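Local atomic coordinates of DUF305 domain-containing protein (Deinococcus radiodurans R1, PDB entry 3BT5), a protein that is of unknown function but belongs to the DUF305 family, a ferritin-clan group, and folds as a single-chain, all-helical bundle. Residues P33-S38 with T42-A47; A93-L98 with R105-L110; P11-F16 with P132-L137; Q18-H23 with R59-M64. All coordinates share one frame; numbering follows the deposited sequence. Where two conformers were deposited one is given.

Four long helices, 11-37, 41-68, 100-122 and 132-158, build the body of this chain, and the four contacts sit toward its two ends. Contacts 1 and 2, with centres about 11 Å apart, lie at one end and touch through Arg-37 and through Met-34 on Phe-107. Contacts 3 and 4, centres about 10 Å apart, share helix 11-37 at the other end and meet where Leu-137 packs on Met-61. Contact 1 lies about 32 Å from contact 3, centre to centre. Along the chain contact 4 encloses contact 1, contact 2 follows, and contact 3 spans them all, joining the first long helix to the last and closing the bundle.

Contact 1 (P33-S38 with T42-A47); sequences PMLERS and TVRSLA
Arg-44 reaches across to the end of helix 11-37 and takes hold of two backbone carbonyls with one nitrogen. Its NH1 donates to Leu-35 O at 2.6 Å, from above the carbonyl plane, and to Ser-38 O at 3.1 Å, there within the carbonyl plane; a weak bond from NH2 also goes to Leu-35 O. The bend at chi3 (66°) turns the guanidinium back over the helix end, and Leu-35 CD2 lies over one of its faces. Deeper in, Met-34 SD meets Val-43 CG1 at 3.7 Å, the two side chains crossing obliquely, while Met-34 CB rests 4.0 Å from Ala-47 CB. Ser-38 OG lies against Val-43 CB but hydrogen-bonds to Glu-104 and to the backbone N of Gln-40. The segments of helices 11-37 and 41-68 run at 144° to each other, joined by the short turn of a helical hairpin, and Phe-107 of helix 100-122 packs on Met-34. A leucine in place of Arg-44 would probably leave the carbonyls of Leu-35 and Ser-38 without this donor and the turn less firmly held. A cation set against carbonyls at a helix C-terminus is consistent with a favourable charge-dipole interaction.

Contact 2 (A93-L98 with R105-L110); sequences AGLSTL and RQFLRL
Leu-95 of the short helix 89-97 and Leu-98, just past its end, pack against one side of helix 100-122 in a mainly apolar, buried contact, with no hydrogen bond between the segments. Leu-95 does most of the work through CD2, which sits 3.5 Å from the backbone N of Phe-107 and 3.7 Å from Gln-106 CB. The same methyl also meets Leu-110 CD1 at 4.1 Å, so it fits among three residues of the opposing helix. Its other methyl, CD1, lies at the edge of the Phe-107 ring, near the ring plane. The two helices form an antiparallel helical hairpin, their segments at 164° with axes 9.7 Å apart, and the short arm lies against the outside of the long-helix bundle. Arg-37 of helix 11-37 ties that arm down further by hydrogen bonds from NH1 to the carbonyls of Leu-95 and Leu-98. Toward the turn, Leu-98 CD1 touches Gln-106 CG at 3.9 Å. The glutamine chain folds at chi2 (-61°), and OE1 receives both NE and NH1 of Arg-109, each at 2.8 Å, in a side-on grip with the oxygen in the guanidinium plane. An alanine at Gln-106 would probably cost Leu-98 its CG contact and set the Arg-109 guanidinium free to turn. Leu-30 and Pro-33 of helix 11-37 also pack on Leu-95.

Contact 3 (P11-F16 with P132-L137); sequences PQEVQF and PEVERL
Phe-16 meets Val-134 and Leu-137 in the apolar part of this contact, where the first turns of helices 11-37 and 132-158 come side by side. Ring atom CD2 lies 4.3 Å from Val-134 CG1, and the next ring atom, CE2, is 4.4 Å from Leu-137 CD2. Both methyls approach the ring obliquely. With CG anti to the backbone N (chi1 170°), the phenyl group points at the pair of aliphatic side chains, which stand one turn apart on helix 132-158. Met-125, in the loop that precedes that helix, also touches the ring, and Trp-68 and Met-61 of helix 41-68 reach Val-134 and Leu-137 respectively.

The polar part belongs to Glu-13. Its OE2 lies against Val-134 CB at 4.2 Å, a van der Waals contact, but the carboxylate finds its hydrogen bonds beyond the two segments: OE2 accepts from the backbone N of Arg-131 and OE1 from that of Thr-10. A buried carboxylate is thus satisfied by main-chain donors just ahead of both helices, linking their N-terminal ends.

In backbone terms the pairing is loose, with the segment axes 11.4 Å apart and no hydrogen bond between the segments. The segments run in the same general direction at 38°, as first and last helices do in an up-down-down-up four-helix bundle, where a long connection joins the second and third long helices; this is consistent with the ferritin clan.

Contact 4 (Q18-H23 with R59-M64); sequences QHMLQH and RQMEAM
Leu-21 and Met-61 mark the nearest backbone approach of two helices running in opposing directions, their CA atoms 6.3 Å apart. The segments of helices 11-37 and 41-68 make an angle of 147°, with axes 9.6 Å apart, and no hydrogen bond joins them.

Met-61 is the central side chain. It starts with CG beside its own backbone N (chi1 -67°) and runs out toward helix 11-37, where its sulfur settles over the main chain: SD is 3.6 Å from Met-20 CB and equally close to the backbone N of Leu-21. The thioether of Met-61 thus lies against the first carbons of Met-20, with CE nearby. Both methionines have a second conformer, however, and this sulfur and methyl packing holds for the one described. Nearer the surface, Leu-21 takes over. Its CD1 meets Met-61 CB at 4.2 Å, and its CD2 rests 3.9 Å from Glu-62 CG, so the branched end of the leucine packs against the aliphatic part of the glutamate. These two side chains stand roughly at right angles, with Glu-62 reaching out along the exposed side of the helix pair.

Helix 132-158 closes the inner side, placing Leu-137 on Met-61 and Ile-141 on Met-20, while Thr-122 of helix 100-122 also reaches Met-20; the pair therefore faces the interior shared by all four long helices.

Contact 1 (P33-S38 with T42-A47)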
loop_
_atom_site.group_PDB
_atom_site.type_symbol
_atom_site.label_atom_id
_atom_site.label_comp_id
_atom_site.label_asym_id
_atom_site.label_seq_id
_atom_site.Cartn_x
_atom_site.Cartn_y
_atom_site.Cartn_z
ATOM N N PRO A 33 -8.438 9.040 -7.143
ATOM C CA PRO A 33 -9.579 9.075 -8.075
ATOM C C PRO A 33 -10.923 8.658 -7.468
ATOM O O PRO A 33 -11.975 9.087 -7.952
ATOM C CB PRO A 33 -9.146 8.129 -9.212
ATOM C CG PRO A 33 -7.965 7.401 -8.712
ATOM C CD PRO A 33 -7.348 8.155 -7.605
ATOM N N MET A 34 -10.920 7.854 -6.410
ATOM C CA MET A 34 -12.197 7.527 -5.744
ATOM C C MET A 34 -12.778 8.734 -5.038
ATOM O O MET A 34 -13.995 8.961 -5.063
ATOM C CB MET A 34 -12.039 6.384 -4.740
ATOM C CG MET A 34 -11.708 5.055 -5.389
ATOM S SD MET A 34 -12.987 4.488 -6.577
ATOM C CE MET A 34 -12.259 5.007 -8.154
ATOM N N LEU A 35 -11.919 9.496 -4.380
ATOM C CA LEU A 35 -12.398 10.693 -3.688
ATOM C C LEU A 35 -12.846 11.735 -4.709
ATOM O O LEU A 35 -13.772 12.511 -4.450
ATOM C CB LEU A 35 -11.329 11.242 -2.747
ATOM C CG LEU A 35 -11.020 10.209 -1.662
ATOM C CD1 LEU A 35 -9.754 10.557 -0.897
ATOM C CD2 LEU A 35 -12.240 10.077 -0.746
ATOM N N GLU A 36 -12.233 11.729 -5.888
ATOM C CA GLU A 36 -12.611 12.662 -6.954
ATOM C C GLU A 36 -13.907 12.270 -7.657
ATOM O O GLU A 36 -14.727 13.143 -7.980
ATOM C CB GLU A 36 -11.473 12.779 -7.978
ATOM C CG GLU A 36 -11.792 13.650 -9.197
ATOM C CD GLU A 36 -11.972 15.112 -8.837
ATOM O OE1 GLU A 36 -11.466 15.531 -7.772
ATOM O OE2 GLU A 36 -12.616 15.843 -9.624
ATOM N N ARG A 37 -14.115 10.969 -7.875
ATOM C CA ARG A 37 -15.175 10.486 -8.780
ATOM C C ARG A 37 -16.344 9.698 -8.186
ATOM O O ARG A 37 -17.452 9.710 -8.734
ATOM C CB ARG A 37 -14.545 9.600 -9.870
ATOM C CG ARG A 37 -13.500 10.281 -10.709
ATOM C CD ARG A 37 -13.009 9.326 -11.833
ATOM N NE ARG A 37 -14.053 9.110 -12.858
ATOM C CZ ARG A 37 -14.214 8.011 -13.596
ATOM N NH1 ARG A 37 -13.426 6.936 -13.453
ATOM N NH2 ARG A 37 -15.196 7.978 -14.484
ATOM N N SER A 38 -16.113 8.973 -7.102
ATOM C CA SER A 38 -17.157 8.097 -6.585
ATOM C C SER A 38 -18.234 8.893 -5.878
ATOM O O SER A 38 -17.946 9.876 -5.185
ATOM C CB SER A 38 -16.591 7.045 -5.638
ATOM O OG SER A 38 -17.618 6.172 -5.199
ATOM N N THR A 42 -19.847 4.616 0.744
ATOM C CA THR A 42 -19.126 3.420 1.168
ATOM C C THR A 42 -17.695 3.401 0.626
ATOM O O THR A 42 -16.715 3.256 1.383
ATOM C CB THR A 42 -19.848 2.156 0.705
ATOM O OG1 THR A 42 -21.103 2.044 1.394
ATOM C CG2 THR A 42 -18.999 0.933 0.988
ATOM N N VAL A 43 -17.569 3.549 -0.687
ATOM C CA VAL A 43 -16.256 3.530 -1.334
ATOM C C VAL A 43 -15.399 4.729 -0.909
ATOM O O VAL A 43 -14.195 4.607 -0.648
ATOM C CB VAL A 43 -16.414 3.522 -2.878
ATOM C CG1 VAL A 43 -15.052 3.691 -3.573
ATOM C CG2 VAL A 43 -17.125 2.236 -3.313
ATOM N N ARG A 44 -16.025 5.896 -0.824
ATOM C CA ARG A 44 -15.314 7.097 -0.413
ATOM C C ARG A 44 -14.749 6.988 1.015
ATOM O O ARG A 44 -13.576 7.343 1.274
ATOM C CB ARG A 44 -16.235 8.313 -0.506
ATOM C CG ARG A 44 -16.648 8.691 -1.923
ATOM C CD ARG A 44 -17.588 9.916 -1.898
ATOM N NE ARG A 44 -16.864 11.092 -1.421
ATOM C CZ ARG A 44 -16.077 11.845 -2.188
ATOM N NH1 ARG A 44 -15.944 11.569 -3.479
ATOM N NH2 ARG A 44 -15.430 12.884 -1.672
ATOM N N SER A 45 -15.580 6.485 1.926
ATOM C CA SER A 45 -15.200 6.307 3.331
ATOM C C SER A 45 -14.007 5.362 3.422
ATOM O O SER A 45 -13.025 5.605 4.126
ATOM C CB SER A 45 -16.367 5.711 4.124
ATOM O OG SER A 45 -17.408 6.662 4.298
ATOM N N LEU A 46 -14.108 4.265 2.696
ATOM C CA LEU A 46 -13.064 3.280 2.693
ATOM C C LEU A 46 -11.758 3.853 2.102
ATOM O O LEU A 46 -10.664 3.637 2.653
ATOM C CB LEU A 46 -13.566 2.055 1.935
ATOM C CG LEU A 46 -12.594 0.888 1.823
ATOM C CD1 LEU A 46 -12.086 0.387 3.188
ATOM C CD2 LEU A 46 -13.243 -0.224 1.014
ATOM N N ALA A 47 -11.848 4.578 0.985
ATOM C CA ALA A 47 -10.665 5.182 0.379
ATOM C C ALA A 47 -9.957 6.147 1.349
ATOM O O ALA A 47 -8.721 6.128 1.491
ATOM C CB ALA A 47 -11.022 5.865 -0.956
#

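Contact 2 (A93-L98 with R105-L110)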
loop_
_atom_site.group_PDB
_atom_site.type_symbol
_atom_site.label_atom_id
_atom_site.label_comp_id
_atom_site.label_asym_id
_atom_site.label_seq_id
_atom_site.Cartn_x
_atom_site.Cartn_y
_atom_site.Cartn_z
ATOM N N ALA A 93 -4.366 4.606 -14.218
ATOM C CA ALA A 93 -5.124 5.509 -15.093
ATOM C C ALA A 93 -6.590 5.070 -15.282
ATOM O O ALA A 93 -7.485 5.918 -15.442
ATOM C CB ALA A 93 -4.423 5.635 -16.427
ATOM N N GLY A 94 -6.848 3.761 -15.268
ATOM C CA GLY A 94 -8.205 3.244 -15.446
ATOM C C GLY A 94 -9.142 3.788 -14.397
ATOM O O GLY A 94 -10.325 3.969 -14.652
ATOM N N LEU A 95 -8.628 4.062 -13.199
ATOM C CA LEU A 95 -9.497 4.599 -12.160
ATOM C C LEU A 95 -10.053 5.965 -12.500
ATOM O O LEU A 95 -11.083 6.369 -11.927
ATOM C CB LEU A 95 -8.777 4.621 -10.811
ATOM C CG LEU A 95 -8.234 3.269 -10.352
ATOM C CD1 LEU A 95 -7.629 3.423 -8.934
ATOM C CD2 LEU A 95 -9.320 2.176 -10.393
ATOM N N SER A 96 -9.370 6.678 -13.407
ATOM C CA SER A 96 -9.824 8.001 -13.818
ATOM C C SER A 96 -10.640 7.980 -15.112
ATOM O O SER A 96 -11.368 8.935 -15.385
ATOM C CB SER A 96 -8.633 8.953 -14.023
ATOM O OG SER A 96 -8.026 9.281 -12.783
ATOM N N THR A 97 -10.488 6.927 -15.911
ATOM C CA THR A 97 -11.037 6.890 -17.272
ATOM C C THR A 97 -12.214 5.934 -17.420
ATOM O O THR A 97 -13.032 6.103 -18.320
ATOM C CB THR A 97 -9.963 6.466 -18.313
ATOM O OG1 THR A 97 -9.556 5.135 -18.054
ATOM C CG2 THR A 97 -8.735 7.386 -18.324
ATOM N N LEU A 98 -12.280 4.883 -16.607
ATOM C CA LEU A 98 -13.351 3.886 -16.751
ATOM C C LEU A 98 -14.672 4.463 -16.240
ATOM O O LEU A 98 -14.668 5.359 -15.394
ATOM C CB LEU A 98 -12.999 2.630 -15.941
ATOM C CG LEU A 98 -11.814 1.812 -16.478
ATOM C CD1 LEU A 98 -11.435 0.763 -15.442
ATOM C CD2 LEU A 98 -12.191 1.152 -17.821
ATOM N N ARG A 105 -15.008 -0.858 -8.713
ATOM C CA ARG A 105 -14.635 -2.260 -8.568
ATOM C C ARG A 105 -13.154 -2.461 -8.816
ATOM O O ARG A 105 -12.515 -3.248 -8.111
ATOM C CB ARG A 105 -15.469 -3.150 -9.489
ATOM C CG ARG A 105 -16.908 -3.197 -9.024
ATOM C CD ARG A 105 -17.748 -4.148 -9.873
ATOM N NE ARG A 105 -17.273 -5.528 -9.786
ATOM C CZ ARG A 105 -17.599 -6.382 -8.815
ATOM N NH1 ARG A 105 -18.403 -6.001 -7.827
ATOM N NH2 ARG A 105 -17.112 -7.618 -8.827
ATOM N N GLN A 106 -12.611 -1.796 -9.840
ATOM C CA GLN A 106 -11.180 -1.887 -10.121
ATOM C C GLN A 106 -10.365 -1.363 -8.936
ATOM O O GLN A 106 -9.334 -1.929 -8.591
ATOM C CB GLN A 106 -10.847 -1.080 -11.382
ATOM C CG GLN A 106 -10.914 -1.842 -12.650
ATOM C CD GLN A 106 -9.920 -3.001 -12.661
ATOM O OE1 GLN A 106 -10.309 -4.116 -12.405
ATOM N NE2 GLN A 106 -8.626 -2.722 -12.941
ATOM N N PHE A 107 -10.809 -0.272 -8.327
ATOM C CA PHE A 107 -10.104 0.254 -7.156
ATOM C C PHE A 107 -9.964 -0.822 -6.083
ATOM O O PHE A 107 -8.883 -1.018 -5.515
ATOM C CB PHE A 107 -10.829 1.487 -6.611
ATOM C CG PHE A 107 -10.412 1.871 -5.230
ATOM C CD1 PHE A 107 -9.202 2.523 -5.023
ATOM C CD2 PHE A 107 -11.232 1.595 -4.141
ATOM C CE1 PHE A 107 -8.805 2.896 -3.759
ATOM C CE2 PHE A 107 -10.828 1.952 -2.850
ATOM C CZ PHE A 107 -9.606 2.588 -2.665
ATOM N N LEU A 108 -11.061 -1.524 -5.799
ATOM C CA LEU A 108 -11.034 -2.552 -4.765
ATOM C C LEU A 108 -10.145 -3.720 -5.189
ATOM O O LEU A 108 -9.329 -4.189 -4.393
ATOM C CB LEU A 108 -12.453 -3.044 -4.464
ATOM C CG LEU A 108 -13.312 -1.933 -3.858
ATOM C CD1 LEU A 108 -14.812 -2.325 -3.906
ATOM C CD2 LEU A 108 -12.887 -1.633 -2.429
ATOM N N ARG A 109 -10.278 -4.184 -6.438
ATOM C CA ARG A 109 -9.435 -5.281 -6.895
ATOM C C ARG A 109 -7.954 -4.898 -6.846
ATOM O O ARG A 109 -7.119 -5.700 -6.412
ATOM C CB ARG A 109 -9.835 -5.724 -8.296
ATOM C CG ARG A 109 -11.210 -6.343 -8.357
ATOM C CD ARG A 109 -11.401 -6.937 -9.712
ATOM N NE ARG A 109 -11.647 -5.896 -10.699
ATOM C CZ ARG A 109 -12.853 -5.622 -11.198
ATOM N NH1 ARG A 109 -13.000 -4.662 -12.096
ATOM N NH2 ARG A 109 -13.910 -6.317 -10.799
ATOM N N LEU A 110 -7.622 -3.700 -7.305
ATOM C CA LEU A 110 -6.234 -3.282 -7.320
ATOM C C LEU A 110 -5.712 -3.106 -5.917
ATOM O O LEU A 110 -4.579 -3.482 -5.635
ATOM C CB LEU A 110 -6.063 -1.966 -8.103
ATOM C CG LEU A 110 -6.341 -2.066 -9.616
ATOM C CD1 LEU A 110 -6.331 -0.673 -10.209
ATOM C CD2 LEU A 110 -5.286 -2.970 -10.305
#

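Contact 3 (P11-F16 with P132-L137)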
loop_
_atom_site.group_PDB
_atom_site.type_symbol
_atom_site.label_atom_id
_atom_site.label_comp_id
_atom_site.label_asym_id
_atom_site.label_seq_id
_atom_site.Cartn_x
_atom_site.Cartn_y
_atom_site.Cartn_z
ATOM N N PRO A 11 21.356 -4.338 5.225
ATOM C CA PRO A 11 20.927 -3.999 3.864
ATOM C C PRO A 11 19.517 -4.525 3.526
ATOM O O PRO A 11 18.735 -3.827 2.865
ATOM C CB PRO A 11 21.999 -4.669 2.992
ATOM C CG PRO A 11 23.237 -4.661 3.882
ATOM C CD PRO A 11 22.704 -4.947 5.260
ATOM N N GLN A 12 19.172 -5.717 4.006
ATOM C CA GLN A 12 17.813 -6.245 3.797
ATOM C C GLN A 12 16.762 -5.371 4.489
ATOM O O GLN A 12 15.685 -5.119 3.927
ATOM C CB GLN A 12 17.709 -7.686 4.293
ATOM C CG GLN A 12 16.305 -8.264 4.261
ATOM C CD GLN A 12 16.224 -9.656 4.901
ATOM O OE1 GLN A 12 16.966 -9.978 5.841
ATOM N NE2 GLN A 12 15.293 -10.468 4.416
ATOM N N GLU A 13 17.048 -4.916 5.717
ATOM C CA GLU A 13 16.099 -4.050 6.416
ATOM C C GLU A 13 15.948 -2.708 5.722
ATOM O O GLU A 13 14.831 -2.175 5.589
ATOM C CB GLU A 13 16.540 -3.831 7.870
ATOM C CG GLU A 13 16.390 -5.083 8.709
ATOM C CD GLU A 13 17.028 -4.972 10.085
ATOM O OE1 GLU A 13 18.075 -4.305 10.247
ATOM O OE2 GLU A 13 16.462 -5.579 11.008
ATOM N N VAL A 14 17.064 -2.131 5.290
ATOM C CA VAL A 14 17.014 -0.852 4.583
ATOM C C VAL A 14 16.178 -1.000 3.300
ATOM O O VAL A 14 15.277 -0.190 3.028
ATOM C CB VAL A 14 18.428 -0.353 4.258
ATOM C CG1 VAL A 14 18.375 0.894 3.352
ATOM C CG2 VAL A 14 19.180 -0.050 5.559
ATOM N N GLN A 15 16.456 -2.039 2.516
ATOM C CA GLN A 15 15.709 -2.204 1.275
ATOM C C GLN A 15 14.217 -2.431 1.543
ATOM O O GLN A 15 13.353 -1.923 0.811
ATOM C CB GLN A 15 16.256 -3.387 0.476
ATOM C CG GLN A 15 15.350 -3.705 -0.738
ATOM C CD GLN A 15 15.761 -4.963 -1.490
ATOM O OE1 GLN A 15 15.476 -6.083 -1.073
ATOM N NE2 GLN A 15 16.451 -4.772 -2.590
ATOM N N PHE A 16 13.906 -3.202 2.581
ATOM C CA PHE A 16 12.508 -3.470 2.936
ATOM C C PHE A 16 11.767 -2.157 3.196
ATOM O O PHE A 16 10.688 -1.907 2.650
ATOM C CB PHE A 16 12.432 -4.366 4.179
ATOM C CG PHE A 16 11.059 -4.481 4.734
ATOM C CD1 PHE A 16 10.080 -5.191 4.041
ATOM C CD2 PHE A 16 10.732 -3.850 5.919
ATOM C CE1 PHE A 16 8.778 -5.251 4.540
ATOM C CE2 PHE A 16 9.449 -3.907 6.431
ATOM C CZ PHE A 16 8.470 -4.628 5.741
ATOM N N PRO A 132 14.354 -4.771 16.386
ATOM C CA PRO A 132 13.036 -4.619 17.016
ATOM C C PRO A 132 12.058 -3.636 16.357
ATOM O O PRO A 132 10.883 -3.975 16.178
ATOM C CB PRO A 132 13.375 -4.211 18.459
ATOM C CG PRO A 132 14.702 -4.902 18.712
ATOM C CD PRO A 132 15.446 -4.811 17.381
ATOM N N GLU A 133 12.510 -2.435 16.001
ATOM C CA GLU A 133 11.594 -1.454 15.413
ATOM C C GLU A 133 11.097 -1.893 14.047
ATOM O O GLU A 133 9.978 -1.535 13.638
ATOM C CB GLU A 133 12.248 -0.083 15.301
ATOM C CG GLU A 133 13.511 -0.048 14.434
ATOM C CD GLU A 133 14.122 1.344 14.376
ATOM O OE1 GLU A 133 13.409 2.303 14.730
ATOM O OE2 GLU A 133 15.296 1.493 13.989
ATOM N N VAL A 134 11.916 -2.680 13.353
ATOM C CA VAL A 134 11.514 -3.195 12.048
ATOM C C VAL A 134 10.507 -4.310 12.256
ATOM O O VAL A 134 9.498 -4.370 11.566
ATOM C CB VAL A 134 12.730 -3.655 11.190
ATOM C CG1 VAL A 134 12.274 -4.314 9.886
ATOM C CG2 VAL A 134 13.635 -2.447 10.885
ATOM N N GLU A 135 10.739 -5.164 13.252
ATOM C CA GLU A 135 9.775 -6.219 13.546
ATOM C C GLU A 135 8.418 -5.622 13.914
ATOM O O GLU A 135 7.370 -6.104 13.470
ATOM C CB GLU A 135 10.279 -7.143 14.681
ATOM C CG GLU A 135 9.351 -8.344 14.875
ATOM C CD GLU A 135 9.705 -9.220 16.057
ATOM O OE1 GLU A 135 10.547 -8.807 16.889
ATOM O OE2 GLU A 135 9.119 -10.325 16.152
ATOM N N ARG A 136 8.445 -4.565 14.718
ATOM C CA ARG A 136 7.214 -3.918 15.172
ATOM C C ARG A 136 6.456 -3.363 13.968
ATOM O O ARG A 136 5.249 -3.610 13.796
ATOM C CB ARG A 136 7.547 -2.807 16.177
ATOM C CG ARG A 136 6.345 -2.167 16.858
ATOM C CD ARG A 136 6.770 -1.217 17.985
ATOM N NE ARG A 136 7.611 -0.116 17.508
ATOM C CZ ARG A 136 8.894 0.056 17.832
ATOM N NH1 ARG A 136 9.569 1.091 17.345
ATOM N NH2 ARG A 136 9.504 -0.801 18.645
ATOM N N LEU A 137 7.168 -2.615 13.132
ATOM C CA LEU A 137 6.582 -2.041 11.906
ATOM C C LEU A 137 6.001 -3.138 11.018
ATOM O O LEU A 137 4.873 -3.034 10.502
ATOM C CB LEU A 137 7.656 -1.300 11.129
ATOM C CG LEU A 137 7.251 -0.853 9.719
ATOM C CD1 LEU A 137 6.211 0.259 9.819
ATOM C CD2 LEU A 137 8.475 -0.397 8.896
#

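Contact 4 (Q18-H23 with R59-M64)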
loop_
_atom_site.group_PDB
_atom_site.type_symbol
_atom_site.label_atom_id
_atom_site.label_comp_id
_atom_site.label_asym_id
_atom_site.label_seq_id
_atom_site.Cartn_x
_atom_site.Cartn_y
_atom_site.Cartn_z
ATOM N N GLN A 18 12.697 0.938 2.325
ATOM C CA GLN A 18 12.661 1.764 1.113
ATOM C C GLN A 18 11.547 1.292 0.172
ATOM O O GLN A 18 10.780 2.097 -0.381
ATOM C CB GLN A 18 13.995 1.698 0.385
ATOM C CG GLN A 18 15.100 2.461 1.101
ATOM C CD GLN A 18 16.467 2.204 0.459
ATOM O OE1 GLN A 18 16.714 1.121 -0.100
ATOM N NE2 GLN A 18 17.372 3.176 0.570
ATOM N N HIS A 19 11.479 -0.020 -0.043
ATOM C CA HIS A 19 10.461 -0.545 -0.944
ATOM C C HIS A 19 9.066 -0.372 -0.402
ATOM O O HIS A 19 8.130 -0.030 -1.164
ATOM C CB HIS A 19 10.692 -2.011 -1.203
ATOM C CG HIS A 19 11.795 -2.279 -2.174
ATOM N ND1 HIS A 19 12.272 -3.553 -2.409
ATOM C CD2 HIS A 19 12.492 -1.454 -2.987
ATOM C CE1 HIS A 19 13.227 -3.495 -3.323
ATOM N NE2 HIS A 19 13.387 -2.236 -3.688
ATOM N N MET A 20 8.877 -0.596 0.901
ATOM C CA MET A 20 7.528 -0.479 1.455
ATOM C C MET A 20 7.048 0.967 1.436
ATOM O O MET A 20 5.858 1.229 1.292
ATOM C CB MET A 20 7.474 -1.043 2.870
ATOM C CG MET A 20 6.087 -1.213 3.387
ATOM S SD MET A 20 5.038 -2.341 2.418
ATOM C CE MET A 20 5.921 -3.881 2.690
ATOM N N LEU A 21 7.974 1.921 1.560
ATOM C CA LEU A 21 7.563 3.323 1.546
ATOM C C LEU A 21 6.978 3.642 0.165
ATOM O O LEU A 21 5.932 4.297 0.058
ATOM C CB LEU A 21 8.751 4.215 1.903
ATOM C CG LEU A 21 8.498 5.725 1.894
ATOM C CD1 LEU A 21 7.379 6.111 2.826
ATOM C CD2 LEU A 21 9.797 6.434 2.298
ATOM N N GLN A 22 7.634 3.181 -0.891
ATOM C CA GLN A 22 7.113 3.421 -2.234
ATOM C C GLN A 22 5.822 2.630 -2.477
ATOM O O GLN A 22 4.884 3.090 -3.160
ATOM C CB GLN A 22 8.160 2.988 -3.264
ATOM C CG GLN A 22 9.353 3.904 -3.356
ATOM C CD GLN A 22 10.264 3.488 -4.497
ATOM O OE1 GLN A 22 9.810 3.240 -5.622
ATOM N NE2 GLN A 22 11.535 3.363 -4.208
ATOM N N HIS A 23 5.767 1.423 -1.946
ATOM C CA HIS A 23 4.571 0.579 -2.100
ATOM C C HIS A 23 3.364 1.272 -1.439
ATOM O O HIS A 23 2.288 1.420 -2.049
ATOM C CB HIS A 23 4.865 -0.754 -1.429
ATOM C CG HIS A 23 3.997 -1.886 -1.887
ATOM N ND1 HIS A 23 2.729 -2.139 -1.395
ATOM C CD2 HIS A 23 4.244 -2.856 -2.800
ATOM C CE1 HIS A 23 2.229 -3.200 -1.997
ATOM N NE2 HIS A 23 3.133 -3.657 -2.852
ATOM N N ARG A 59 4.815 7.724 7.523
ATOM C CA ARG A 59 5.563 8.631 8.397
ATOM C C ARG A 59 6.583 7.865 9.246
ATOM O O ARG A 59 7.706 8.366 9.518
ATOM C CB ARG A 59 4.595 9.395 9.301
ATOM C CG ARG A 59 3.752 10.427 8.528
ATOM C CD ARG A 59 3.046 11.428 9.448
ATOM N NE ARG A 59 2.199 10.790 10.444
ATOM C CZ ARG A 59 0.947 10.383 10.230
ATOM N NH1 ARG A 59 0.374 10.531 9.033
ATOM N NH2 ARG A 59 0.249 9.836 11.231
ATOM N N GLN A 60 6.195 6.680 9.720
ATOM C CA GLN A 60 7.105 5.838 10.509
ATOM C C GLN A 60 8.286 5.380 9.670
ATOM O O GLN A 60 9.426 5.339 10.150
ATOM C CB GLN A 60 6.377 4.596 11.028
ATOM C CG GLN A 60 5.270 4.850 12.037
ATOM C CD GLN A 60 4.693 3.552 12.559
ATOM O OE1 GLN A 60 5.431 2.667 13.021
ATOM N NE2 GLN A 60 3.376 3.414 12.473
ATOM N N MET A 61 8.023 4.987 8.430
ATOM C CA MET A 61 9.090 4.554 7.539
ATOM C C MET A 61 10.048 5.675 7.179
ATOM O O MET A 61 11.274 5.477 7.123
ATOM C CB MET A 61 8.477 3.976 6.267
ATOM C CG MET A 61 7.729 2.689 6.579
ATOM S SD MET A 61 7.237 1.796 5.119
ATOM C CE MET A 61 5.572 2.298 5.016
ATOM N N GLU A 62 9.493 6.863 6.917
ATOM C CA GLU A 62 10.326 8.033 6.637
ATOM C C GLU A 62 11.247 8.315 7.826
ATOM O O GLU A 62 12.435 8.606 7.656
ATOM C CB GLU A 62 9.416 9.244 6.350
ATOM C CG GLU A 62 8.801 9.146 4.953
ATOM C CD GLU A 62 7.561 10.015 4.729
ATOM O OE1 GLU A 62 6.926 10.514 5.702
ATOM O OE2 GLU A 62 7.192 10.184 3.547
ATOM N N ALA A 63 10.691 8.239 9.029
ATOM C CA ALA A 63 11.496 8.523 10.225
ATOM C C ALA A 63 12.624 7.503 10.361
ATOM O O ALA A 63 13.747 7.846 10.697
ATOM C CB ALA A 63 10.622 8.507 11.458
ATOM N N MET A 64 12.317 6.243 10.073
ATOM C CA MET A 64 13.321 5.190 10.139
ATOM C C MET A 64 14.472 5.459 9.178
ATOM O O MET A 64 15.636 5.345 9.541
ATOM C CB MET A 64 12.673 3.872 9.762
ATOM C CG MET A 64 12.817 2.863 10.827
ATOM S SD MET A 64 11.911 1.354 10.501
ATOM C CE MET A 64 10.811 1.335 11.915
#